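Local structure of beta-lactamase (Klebsiella pneumoniae, 6M5P) at residues V69-K74 with F156-T161; L277-L282 with V317-T322. The protein probably hydrolyses beta-lactam antibiotics to substituted beta-amino acids, as a class C beta-lactamase that contributes to antibiotic resistance. The protein carries 1 engineered substitution. All blocks are in the same frame, centred on the assembly; numbering follows the deposited sequence.

How the contacts relate
From the N terminus, contact 1 comes first: the chain leaves 69-74 at the head of helix 73-86, runs through 81 residues that hold helices but no strands, and returns at 156-161, where helix 158-171 begins. Contact 2 opens only after that loop has closed, so the two follow in series. Its own loop is 34 residues long and carries helix 288-293 and strand 305-311; it brings strand 317-325 beside strand 280-283 within the antiparallel sheet. The contacts meet where sheet and helices face each other: Met278 packs on Lys74 and Thr161, Leu72 on Lys321, and Phe156 on Glu280. Both touch MER.

Contact 1: residues V69-K74 with F156-T161. Engineered in segment 156-161: Phe156 (natural residue Tyr). With MER ((4R,5S)-3-{[(3S,5S)-5-(dimethylcarbamoyl)pyrrolidin-3-yl]sulfanyl}-5-[(2S,3R)-3-hydroxy-1-oxobutan-2-yl]-4-methyl-4,5-d ihydro-1H-pyrrole-2-carboxylic acid), chain B.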
ATOM      1  N   VAL A  69      -0.171   7.931  -3.040  1.00  9.01           N
ATOM      2  CA  VAL A  69       0.610   6.830  -2.488  1.00  9.35           C
ATOM      3  C   VAL A  69       0.811   5.687  -3.465  1.00  9.35           C
ATOM      4  O   VAL A  69       1.435   4.686  -3.107  1.00  9.13           O
ATOM      5  CB  VAL A  69       0.057   6.325  -1.143  1.00  8.87           C
ATOM      6  CG1 VAL A  69       0.058   7.464  -0.138  1.00 10.24           C
ATOM      7  CG2 VAL A  69      -1.332   5.713  -1.319  1.00 10.76           C
ATOM      8  N   GLY A  70       0.333   5.818  -4.694  1.00  9.56           N
ATOM      9  CA  GLY A  70       0.654   4.829  -5.708  1.00 10.21           C
ATOM     10  C   GLY A  70       0.261   3.433  -5.272  1.00  8.83           C
ATOM     11  O   GLY A  70      -0.857   3.200  -4.797  1.00  9.41           O
ATOM     12  N   SER A  71       1.202   2.490  -5.396  1.00  9.75           N
ATOM     13  CA  SER A  71       0.873   1.093  -5.134  1.00 10.16           C
ATOM     14  C   SER A  71       0.588   0.776  -3.684  1.00  9.51           C
ATOM     15  O   SER A  71       0.160  -0.351  -3.416  1.00  9.77           O
ATOM     16  CB  SER A  71       1.966   0.144  -5.579  1.00 11.31           C
ATOM     17  OG  SER A  71       1.785  -0.118  -6.951  1.00 21.44           O
ATOM     18  N   LEU A  72       0.769   1.711  -2.748  1.00  9.16           N
ATOM     19  CA  LEU A  72       0.183   1.461  -1.432  1.00 10.10           C
ATOM     20  C   LEU A  72      -1.316   1.229  -1.559  1.00  8.19           C
ATOM     21  O   LEU A  72      -1.919   0.566  -0.707  1.00  8.79           O
ATOM     22  CB  LEU A  72       0.421   2.626  -0.474  1.00 10.79           C
ATOM     23  CG  LEU A  72       1.818   2.929   0.061  1.00 18.42           C
ATOM     24  CD1 LEU A  72       1.748   3.862   1.261  1.00 14.44           C
ATOM     25  CD2 LEU A  72       2.486   1.668   0.420  1.00 17.74           C
ATOM     26  N   SER A  73      -1.926   1.779  -2.620  1.00  7.55           N
ATOM     27  CA  SER A  73      -3.351   1.604  -2.871  1.00  8.63           C
ATOM     28  C   SER A  73      -3.723   0.134  -2.974  1.00  7.77           C
ATOM     29  O   SER A  73      -4.865  -0.235  -2.676  1.00  7.81           O
ATOM     30  CB  SER A  73      -3.729   2.304  -4.178  1.00  8.23           C
ATOM     31  OG  SER A  73      -3.404   3.685  -4.116  1.00  9.00           O
ATOM     32  N   LYS A  74      -2.781  -0.715  -3.398  1.00  8.06           N
ATOM     33  CA  LYS A  74      -3.077  -2.132  -3.576  1.00  8.17           C
ATOM     34  C   LYS A  74      -3.399  -2.813  -2.252  1.00  7.43           C
ATOM     35  O   LYS A  74      -4.149  -3.797  -2.232  1.00  8.62           O
ATOM     36  CB  LYS A  74      -1.890  -2.834  -4.238  1.00  9.34           C
ATOM     37  CG  LYS A  74      -1.530  -2.240  -5.590  1.00  9.50           C
ATOM     38  CD  LYS A  74      -0.469  -3.040  -6.319  1.00 10.70           C
ATOM     39  CE  LYS A  74      -0.330  -2.495  -7.736  1.00 11.64           C
ATOM     40  NZ  LYS A  74       0.558  -3.337  -8.592  1.00 14.08           N
ATOM     41  N   PHE A 156       4.635  -8.393 -10.369  1.00 12.59           N
ATOM     42  CA  PHE A 156       3.795  -7.328  -9.838  1.00 12.38           C
ATOM     43  C   PHE A 156       2.874  -6.836 -10.938  1.00 11.38           C
ATOM     44  O   PHE A 156       3.312  -6.624 -12.070  1.00 11.72           O
ATOM     45  CB  PHE A 156       4.666  -6.189  -9.317  1.00 15.02           C
ATOM     46  CG  PHE A 156       5.484  -6.577  -8.129  1.00 15.48           C
ATOM     47  CD1 PHE A 156       4.940  -6.534  -6.860  1.00 18.24           C
ATOM     48  CD2 PHE A 156       6.788  -7.028  -8.284  1.00 18.69           C
ATOM     49  CE1 PHE A 156       5.684  -6.913  -5.759  1.00 22.31           C
ATOM     50  CE2 PHE A 156       7.539  -7.413  -7.183  1.00 20.80           C
ATOM     51  CZ  PHE A 156       6.985  -7.353  -5.920  1.00 23.80           C
ATOM     52  N   SER A 157       1.590  -6.673 -10.619  1.00  9.58           N
ATOM     53  CA  SER A 157       0.602  -6.405 -11.656  1.00  9.66           C
ATOM     54  C   SER A 157      -0.440  -5.400 -11.188  1.00 10.58           C
ATOM     55  O   SER A 157      -1.136  -5.646 -10.199  1.00 11.35           O
ATOM     56  CB  SER A 157      -0.081  -7.701 -12.091  1.00  9.01           C
ATOM     57  OG  SER A 157      -1.034  -7.426 -13.102  1.00  9.04           O
ATOM     58  N   ASN A 158      -0.582  -4.294 -11.924  1.00  9.00           N
ATOM     59  CA  ASN A 158      -1.721  -3.415 -11.690  1.00  8.81           C
ATOM     60  C   ASN A 158      -3.016  -4.048 -12.179  1.00  9.75           C
ATOM     61  O   ASN A 158      -4.074  -3.833 -11.574  1.00  9.83           O
ATOM     62  CB  ASN A 158      -1.522  -2.070 -12.381  1.00  9.63           C
ATOM     63  CG  ASN A 158      -0.372  -1.276 -11.802  1.00  9.98           C
ATOM     64  OD1 ASN A 158       0.132  -1.573 -10.720  1.00 10.56           O
ATOM     65  ND2 ASN A 158       0.035  -0.232 -12.515  1.00 11.67           N
ATOM     66  N   ILE A 159      -2.958  -4.826 -13.266  1.00  9.42           N
ATOM     67  CA  ILE A 159      -4.160  -5.476 -13.790  1.00  9.34           C
ATOM     68  C   ILE A 159      -4.695  -6.484 -12.786  1.00  9.01           C
ATOM     69  O   ILE A 159      -5.895  -6.513 -12.491  1.00  8.96           O
ATOM     70  CB  ILE A 159      -3.874  -6.154 -15.141  1.00  9.40           C
ATOM     71  CG1 ILE A 159      -3.159  -5.204 -16.097  1.00 10.62           C
ATOM     72  CG2 ILE A 159      -5.171  -6.650 -15.761  1.00 10.49           C
ATOM     73  CD1 ILE A 159      -2.786  -5.871 -17.409  1.00 12.13           C
ATOM     74  N   GLY A 160      -3.808  -7.322 -12.247  1.00  8.33           N
ATOM     75  CA  GLY A 160      -4.234  -8.295 -11.253  1.00  9.55           C
ATOM     76  C   GLY A 160      -4.857  -7.644 -10.032  1.00  8.35           C
ATOM     77  O   GLY A 160      -5.902  -8.084  -9.552  1.00  9.72           O
ATOM     78  N   THR A 161      -4.241  -6.567  -9.528  1.00  9.56           N
ATOM     79  CA  THR A 161      -4.837  -5.878  -8.385  1.00  8.96           C
ATOM     80  C   THR A 161      -6.198  -5.308  -8.752  1.00  8.25           C
ATOM     81  O   THR A 161      -7.126  -5.301  -7.928  1.00  9.21           O
ATOM     82  CB  THR A 161      -3.924  -4.761  -7.884  1.00  9.33           C
ATOM     83  OG1 THR A 161      -2.600  -5.266  -7.698  1.00 12.19           O
ATOM     84  CG2 THR A 161      -4.435  -4.238  -6.542  1.00 11.75           C
TER
HETATM   85  C1  MER B 401       3.871   1.170  -7.758  1.00 25.07           C
HETATM   86  C2  MER B 401       5.458  -1.362  -8.202  1.00 21.14           C
HETATM   87  C3  MER B 401       3.518   1.057  -9.331  1.00 15.39           C
HETATM   88  C4  MER B 401       3.963  -0.253  -9.727  1.00 16.65           C
HETATM   89  C5  MER B 401       4.062  -1.916  -8.102  1.00 19.44           C
HETATM   90  O6  MER B 401       3.754   2.079  -7.013  1.00 15.92           O
HETATM   91  C7  MER B 401       2.043   1.194  -9.805  1.00 14.50           C
HETATM   92  O8  MER B 401       2.101   1.309 -11.187  1.00 14.98           O
HETATM   93  C9  MER B 401       1.318   2.433  -9.224  1.00 15.87           C
HETATM   94  N10 MER B 401       3.201  -1.357  -8.988  1.00 16.13           N
HETATM   95  C11 MER B 401       3.560  -2.716  -6.944  1.00 19.61           C
HETATM   96  O12 MER B 401       3.940  -2.435  -5.787  1.00 26.38           O
HETATM   97  O13 MER B 401       2.753  -3.668  -7.119  1.00 19.50           O
HETATM   98  S14 MER B 401       6.753  -2.660  -7.931  1.00 29.54           S
HETATM   99  C15 MER B 401       7.501  -2.755  -6.363  1.00 27.94           C
HETATM  100  C16 MER B 401       6.642  -2.735  -5.036  1.00 32.69           C
HETATM  101  C17 MER B 401       7.617  -3.058  -4.158  1.00 30.24           C
HETATM  102  C18 MER B 401       5.497  -0.629  -9.380  1.00 19.71           C
HETATM  103  N19 MER B 401       8.292  -4.395  -4.836  1.00 31.56           N
HETATM  104  C20 MER B 401       6.470   0.599  -9.381  1.00 22.69           C
HETATM  105  C21 MER B 401       8.260  -4.152  -6.166  1.00 31.06           C
HETATM  106  C22 MER B 401       7.268  -3.193  -2.666  1.00 31.22           C
HETATM  107  N23 MER B 401       8.383  -2.957  -1.689  1.00 34.46           N
HETATM  108  O24 MER B 401       6.203  -3.445  -2.217  1.00 28.89           O
HETATM  109  C25 MER B 401       9.695  -2.635  -2.240  1.00 31.74           C
HETATM  110  C26 MER B 401       8.165  -3.055  -0.257  1.00 26.95           C
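Lys74 and Thr161, with CA atoms 6.3 Å apart, set the early part of helix 73-86 beside the first turn of helix 158-171. The Lys74 side chain crosses Thr161 at about a right angle: its CG rests on Thr161 CG2 at 3.7 Å and its CD on Thr161 OG1 at 3.4 Å. Beyond CG it is fully extended, and that reach delivers NZ to Asn158 OD1 at 2.8 Å, in the carbonyl plane of the amide. NZ also makes a weak bond to Ser157 O, the carbonyl that Thr161 OG1 binds, and a short one of 2.7 Å to MER O13. The two segments carry the Ser-X-X-Lys motif, Ser71 to Lys74, and the motif known in class C enzymes as Tyr-X-Asn, here with the engineered Phe156 in first place. Asn158 uses both ends of its amide, since ND2 donates almost straight (168°) to MER O8 at 2.9 Å, which fixes the rotation of the group. Ser157 OG caps its helix by accepting from Gly160 N and also bonds Gln124 O. Phe156 turns one ring face to MER C21, which lies over it toward the rim, while Ser71 N donates to MER O6 at 3.0 Å.

Contact 2: residues L277-L282 with V317-T322; sequences LMWEQL and VWINKT. With MER ((4R,5S)-3-{[(3S,5S)-5-(dimethylcarbamoyl)pyrrolidin-3-yl]sulfanyl}-5-[(2S,3R)-3-hydroxy-1-oxobutan-2-yl]-4-methyl-4,5-d ihydro-1H-pyrrole-2-carboxylic acid), chain B.
Lys321 NZ, at the end of a side chain that runs past Met278 and Trp279, makes three hydrogen bonds: to MER O12 at 2.6 Å, to MER O24 at 2.8 Å and to Thr322 O at 2.9 Å. The chain leaves with CG anti to the backbone N (chi1 -176°), then bends at chi2 and chi4, carrying the amine forward along its own strand to the ligand and the Thr322 carbonyl. Near its root, Lys321 CB packs on Trp279 CZ3 at 3.7 Å. The same indole turns an edge to the Asn320 carbonyl, and Trp279 CB meets Ile319 CG2 at 3.9 Å; Phe334 of the neighbouring strand adds an edge-to-face ring contact.

Strand residues 280-282 run antiparallel to 317-322, with 153° between their directions. Glu280 with Asn320 and Leu282 with Trp318 are hydrogen-bonded pairs, joined by bonds such as Asn320 N to Glu280 O at 2.8 Å. Between them Gln281 and Ile319 form a non-hydrogen-bonded pair, their CA atoms 4.3 Å apart and their side chains lying side by side. Glu280, on the face it shares with Asn320, Leu282 and Trp318, extends its carboxylate toward the ligand and takes a weak, long bond from MER N19.

Lys321 and Thr322 open the Lys-Thr-Gly motif of serine beta-lactamases. One amine joins a carboxylate oxygen (O12), the amide oxygen of the ligand's tail (O24) and the Thr322 carbonyl, and so ties both parts of MER to the strand. The Glu280 carboxylate would probably favour a protonated pyrrolidine nitrogen, yet holds it more loosely.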
ATOM      1  N   LEU A 277      -1.135 -10.917   1.284  1.00  8.23           N
ATOM      2  CA  LEU A 277      -2.148 -10.361   0.393  1.00  8.11           C
ATOM      3  C   LEU A 277      -1.763  -8.910   0.145  1.00  7.95           C
ATOM      4  O   LEU A 277      -2.061  -8.020   0.949  1.00  8.81           O
ATOM      5  CB  LEU A 277      -3.550 -10.522   0.968  1.00  8.83           C
ATOM      6  CG  LEU A 277      -4.657 -10.678  -0.088  1.00  9.00           C
ATOM      7  CD1 LEU A 277      -4.537 -12.000  -0.854  1.00 10.24           C
ATOM      8  CD2 LEU A 277      -6.048 -10.531   0.526  1.00 10.01           C
ATOM      9  N   MET A 278      -1.056  -8.691  -0.968  1.00  7.96           N
ATOM     10  CA  MET A 278      -0.447  -7.418  -1.371  1.00  9.68           C
ATOM     11  C   MET A 278       0.709  -6.967  -0.483  1.00 10.01           C
ATOM     12  O   MET A 278       1.774  -6.626  -1.010  1.00 11.12           O
ATOM     13  CB  MET A 278      -1.486  -6.307  -1.596  1.00  8.59           C
ATOM     14  CG  MET A 278      -2.372  -6.560  -2.823  1.00 10.70           C
ATOM     15  SD  MET A 278      -1.416  -6.570  -4.363  1.00 10.47           S
ATOM     16  CE  MET A 278      -2.477  -7.581  -5.388  1.00 14.81           C
ATOM     17  N   TRP A 279       0.551  -6.974   0.841  1.00  9.04           N
ATOM     18  CA  TRP A 279       1.699  -6.691   1.701  1.00  9.32           C
ATOM     19  C   TRP A 279       2.826  -7.694   1.442  1.00  8.33           C
ATOM     20  O   TRP A 279       2.593  -8.827   1.016  1.00  8.99           O
ATOM     21  CB  TRP A 279       1.299  -6.814   3.175  1.00  8.44           C
ATOM     22  CG  TRP A 279       0.295  -5.809   3.654  1.00  8.21           C
ATOM     23  CD1 TRP A 279      -1.033  -6.029   3.918  1.00  8.57           C
ATOM     24  CD2 TRP A 279       0.539  -4.428   3.953  1.00  7.46           C
ATOM     25  NE1 TRP A 279      -1.632  -4.873   4.363  1.00  9.71           N
ATOM     26  CE2 TRP A 279      -0.692  -3.876   4.398  1.00  7.55           C
ATOM     27  CE3 TRP A 279       1.673  -3.608   3.899  1.00  8.88           C
ATOM     28  CZ2 TRP A 279      -0.816  -2.543   4.770  1.00  9.82           C
ATOM     29  CZ3 TRP A 279       1.547  -2.280   4.271  1.00  9.27           C
ATOM     30  CH2 TRP A 279       0.310  -1.764   4.702  1.00  8.88           C
ATOM     31  N   GLU A 280       4.055  -7.266   1.722  1.00  8.86           N
ATOM     32  CA  GLU A 280       5.246  -8.108   1.681  1.00 10.36           C
ATOM     33  C   GLU A 280       5.884  -8.102   3.059  1.00 10.60           C
ATOM     34  O   GLU A 280       5.814  -7.099   3.774  1.00  9.78           O
ATOM     35  CB  GLU A 280       6.292  -7.541   0.698  1.00 13.39           C
ATOM     36  CG  GLU A 280       5.785  -7.314  -0.708  1.00 21.52           C
ATOM     37  CD  GLU A 280       6.889  -6.870  -1.647  1.00 25.07           C
ATOM     38  OE1 GLU A 280       8.039  -6.697  -1.187  1.00 27.60           O
ATOM     39  OE2 GLU A 280       6.604  -6.692  -2.847  1.00 32.84           O
ATOM     40  N   GLN A 281       6.523  -9.210   3.439  1.00  9.23           N
ATOM     41  CA  GLN A 281       7.132  -9.265   4.762  1.00  8.89           C
ATOM     42  C   GLN A 281       8.437 -10.049   4.734  1.00 10.48           C
ATOM     43  O   GLN A 281       8.684 -10.867   3.843  1.00 10.16           O
ATOM     44  CB  GLN A 281       6.186  -9.823   5.823  1.00  9.69           C
ATOM     45  CG  GLN A 281       5.926 -11.299   5.671  1.00 11.21           C
ATOM     46  CD  GLN A 281       4.859 -11.798   6.646  1.00  9.66           C
ATOM     47  OE1 GLN A 281       3.907 -11.088   6.973  1.00  9.45           O
ATOM     48  NE2 GLN A 281       5.013 -13.041   7.113  1.00 10.32           N
ATOM     49  N   LEU A 282       9.270  -9.774   5.743  1.00 10.49           N
ATOM     50  CA  LEU A 282      10.521 -10.453   6.040  1.00 14.76           C
ATOM     51  C   LEU A 282      10.530 -10.821   7.515  1.00 14.56           C
ATOM     52  O   LEU A 282       9.877 -10.160   8.325  1.00 12.25           O
ATOM     53  CB  LEU A 282      11.708  -9.515   5.773  1.00 17.83           C
ATOM     54  CG  LEU A 282      12.102  -9.189   4.329  1.00 23.29           C
ATOM     55  CD1 LEU A 282      13.199  -8.145   4.300  1.00 28.93           C
ATOM     56  CD2 LEU A 282      12.571 -10.436   3.627  1.00 27.32           C
ATOM     57  N   VAL A 317       7.740 -10.100  12.463  1.00  8.97           N
ATOM     58  CA  VAL A 317       8.008  -9.848  11.053  1.00  9.16           C
ATOM     59  C   VAL A 317       8.033  -8.350  10.811  1.00  9.74           C
ATOM     60  O   VAL A 317       7.427  -7.570  11.547  1.00  9.27           O
ATOM     61  CB  VAL A 317       6.963 -10.502  10.114  1.00 10.25           C
ATOM     62  CG1 VAL A 317       7.125 -12.027  10.075  1.00 12.47           C
ATOM     63  CG2 VAL A 317       5.556 -10.120  10.522  1.00 10.28           C
ATOM     64  N   TRP A 318       8.737  -7.974   9.741  1.00  9.83           N
ATOM     65  CA  TRP A 318       8.742  -6.626   9.187  1.00  8.46           C
ATOM     66  C   TRP A 318       7.790  -6.660   7.996  1.00  9.09           C
ATOM     67  O   TRP A 318       8.057  -7.344   7.007  1.00  9.83           O
ATOM     68  CB  TRP A 318      10.161  -6.312   8.728  1.00 10.41           C
ATOM     69  CG  TRP A 318      10.369  -5.053   7.945  1.00 10.34           C
ATOM     70  CD1 TRP A 318      10.099  -4.848   6.617  1.00 10.03           C
ATOM     71  CD2 TRP A 318      10.978  -3.848   8.420  1.00 10.58           C
ATOM     72  NE1 TRP A 318      10.473  -3.577   6.253  1.00 11.89           N
ATOM     73  CE2 TRP A 318      11.014  -2.940   7.339  1.00 11.46           C
ATOM     74  CE3 TRP A 318      11.482  -3.441   9.656  1.00 12.47           C
ATOM     75  CZ2 TRP A 318      11.535  -1.656   7.464  1.00 13.16           C
ATOM     76  CZ3 TRP A 318      11.993  -2.164   9.777  1.00 14.55           C
ATOM     77  CH2 TRP A 318      12.016  -1.287   8.688  1.00 13.89           C
ATOM     78  N   ILE A 319       6.657  -5.968   8.106  1.00  8.37           N
ATOM     79  CA  ILE A 319       5.653  -5.925   7.045  1.00  8.28           C
ATOM     80  C   ILE A 319       5.760  -4.576   6.358  1.00  7.94           C
ATOM     81  O   ILE A 319       5.862  -3.543   7.029  1.00  8.49           O
ATOM     82  CB  ILE A 319       4.242  -6.145   7.612  1.00  7.75           C
ATOM     83  CG1 ILE A 319       4.184  -7.468   8.377  1.00  9.11           C
ATOM     84  CG2 ILE A 319       3.222  -6.129   6.485  1.00 10.05           C
ATOM     85  CD1 ILE A 319       2.865  -7.709   9.073  1.00 10.05           C
ATOM     86  N   ASN A 320       5.747  -4.560   5.023  1.00  7.46           N
ATOM     87  CA  ASN A 320       5.997  -3.289   4.354  1.00  7.83           C
ATOM     88  C   ASN A 320       5.382  -3.251   2.963  1.00  8.52           C
ATOM     89  O   ASN A 320       4.989  -4.274   2.388  1.00  9.06           O
ATOM     90  CB  ASN A 320       7.498  -2.910   4.370  1.00  8.80           C
ATOM     91  CG  ASN A 320       8.367  -3.764   3.437  1.00  8.91           C
ATOM     92  OD1 ASN A 320       7.943  -4.811   2.897  1.00 13.33           O
ATOM     93  ND2 ASN A 320       9.602  -3.331   3.261  1.00  8.04           N
ATOM     94  N   LYS A 321       5.312  -2.033   2.430  1.00  9.24           N
ATOM     95  CA  LYS A 321       4.840  -1.820   1.069  1.00  9.36           C
ATOM     96  C   LYS A 321       5.372  -0.480   0.591  1.00  9.60           C
ATOM     97  O   LYS A 321       5.274   0.518   1.311  1.00  9.61           O
ATOM     98  CB  LYS A 321       3.307  -1.812   1.040  1.00 10.77           C
ATOM     99  CG  LYS A 321       2.712  -1.696  -0.352  1.00 12.53           C
ATOM    100  CD  LYS A 321       2.686  -3.039  -1.016  1.00 17.07           C
ATOM    101  CE  LYS A 321       2.467  -2.879  -2.508  1.00 17.79           C
ATOM    102  NZ  LYS A 321       3.725  -2.503  -3.198  1.00 21.79           N
ATOM    103  N   THR A 322       5.931  -0.453  -0.619  1.00 10.38           N
ATOM    104  CA  THR A 322       6.268   0.793  -1.292  1.00  9.67           C
ATOM    105  C   THR A 322       5.182   1.148  -2.294  1.00 10.32           C
ATOM    106  O   THR A 322       4.427   0.295  -2.760  1.00 11.47           O
ATOM    107  CB  THR A 322       7.599   0.701  -2.048  1.00 13.45           C
ATOM    108  OG1 THR A 322       7.490  -0.297  -3.066  1.00 17.70           O
ATOM    109  CG2 THR A 322       8.744   0.380  -1.122  1.00 17.26           C
TER
HETATM  110  C1  MER B 401       3.871   1.170  -7.758  1.00 25.07           C
HETATM  111  C2  MER B 401       5.458  -1.362  -8.202  1.00 21.14           C
HETATM  112  C3  MER B 401       3.518   1.057  -9.331  1.00 15.39           C
HETATM  113  C4  MER B 401       3.963  -0.253  -9.727  1.00 16.65           C
HETATM  114  C5  MER B 401       4.062  -1.916  -8.102  1.00 19.44           C
HETATM  115  O6  MER B 401       3.754   2.079  -7.013  1.00 15.92           O
HETATM  116  C7  MER B 401       2.043   1.194  -9.805  1.00 14.50           C
HETATM  117  O8  MER B 401       2.101   1.309 -11.187  1.00 14.98           O
HETATM  118  C9  MER B 401       1.318   2.433  -9.224  1.00 15.87           C
HETATM  119  N10 MER B 401       3.201  -1.357  -8.988  1.00 16.13           N
HETATM  120  C11 MER B 401       3.560  -2.716  -6.944  1.00 19.61           C
HETATM  121  O12 MER B 401       3.940  -2.435  -5.787  1.00 26.38           O
HETATM  122  O13 MER B 401       2.753  -3.668  -7.119  1.00 19.50           O
HETATM  123  S14 MER B 401       6.753  -2.660  -7.931  1.00 29.54           S
HETATM  124  C15 MER B 401       7.501  -2.755  -6.363  1.00 27.94           C
HETATM  125  C16 MER B 401       6.642  -2.735  -5.036  1.00 32.69           C
HETATM  126  C17 MER B 401       7.617  -3.058  -4.158  1.00 30.24           C
HETATM  127  C18 MER B 401       5.497  -0.629  -9.380  1.00 19.71           C
HETATM  128  N19 MER B 401       8.292  -4.395  -4.836  1.00 31.56           N
HETATM  129  C20 MER B 401       6.470   0.599  -9.381  1.00 22.69           C
HETATM  130  C21 MER B 401       8.260  -4.152  -6.166  1.00 31.06           C
HETATM  131  C22 MER B 401       7.268  -3.193  -2.666  1.00 31.22           C
HETATM  132  N23 MER B 401       8.383  -2.957  -1.689  1.00 34.46           N
HETATM  133  O24 MER B 401       6.203  -3.445  -2.217  1.00 28.89           O
HETATM  134  C25 MER B 401       9.695  -2.635  -2.240  1.00 31.74           C
HETATM  135  C26 MER B 401       8.165  -3.055  -0.257  1.00 26.95           C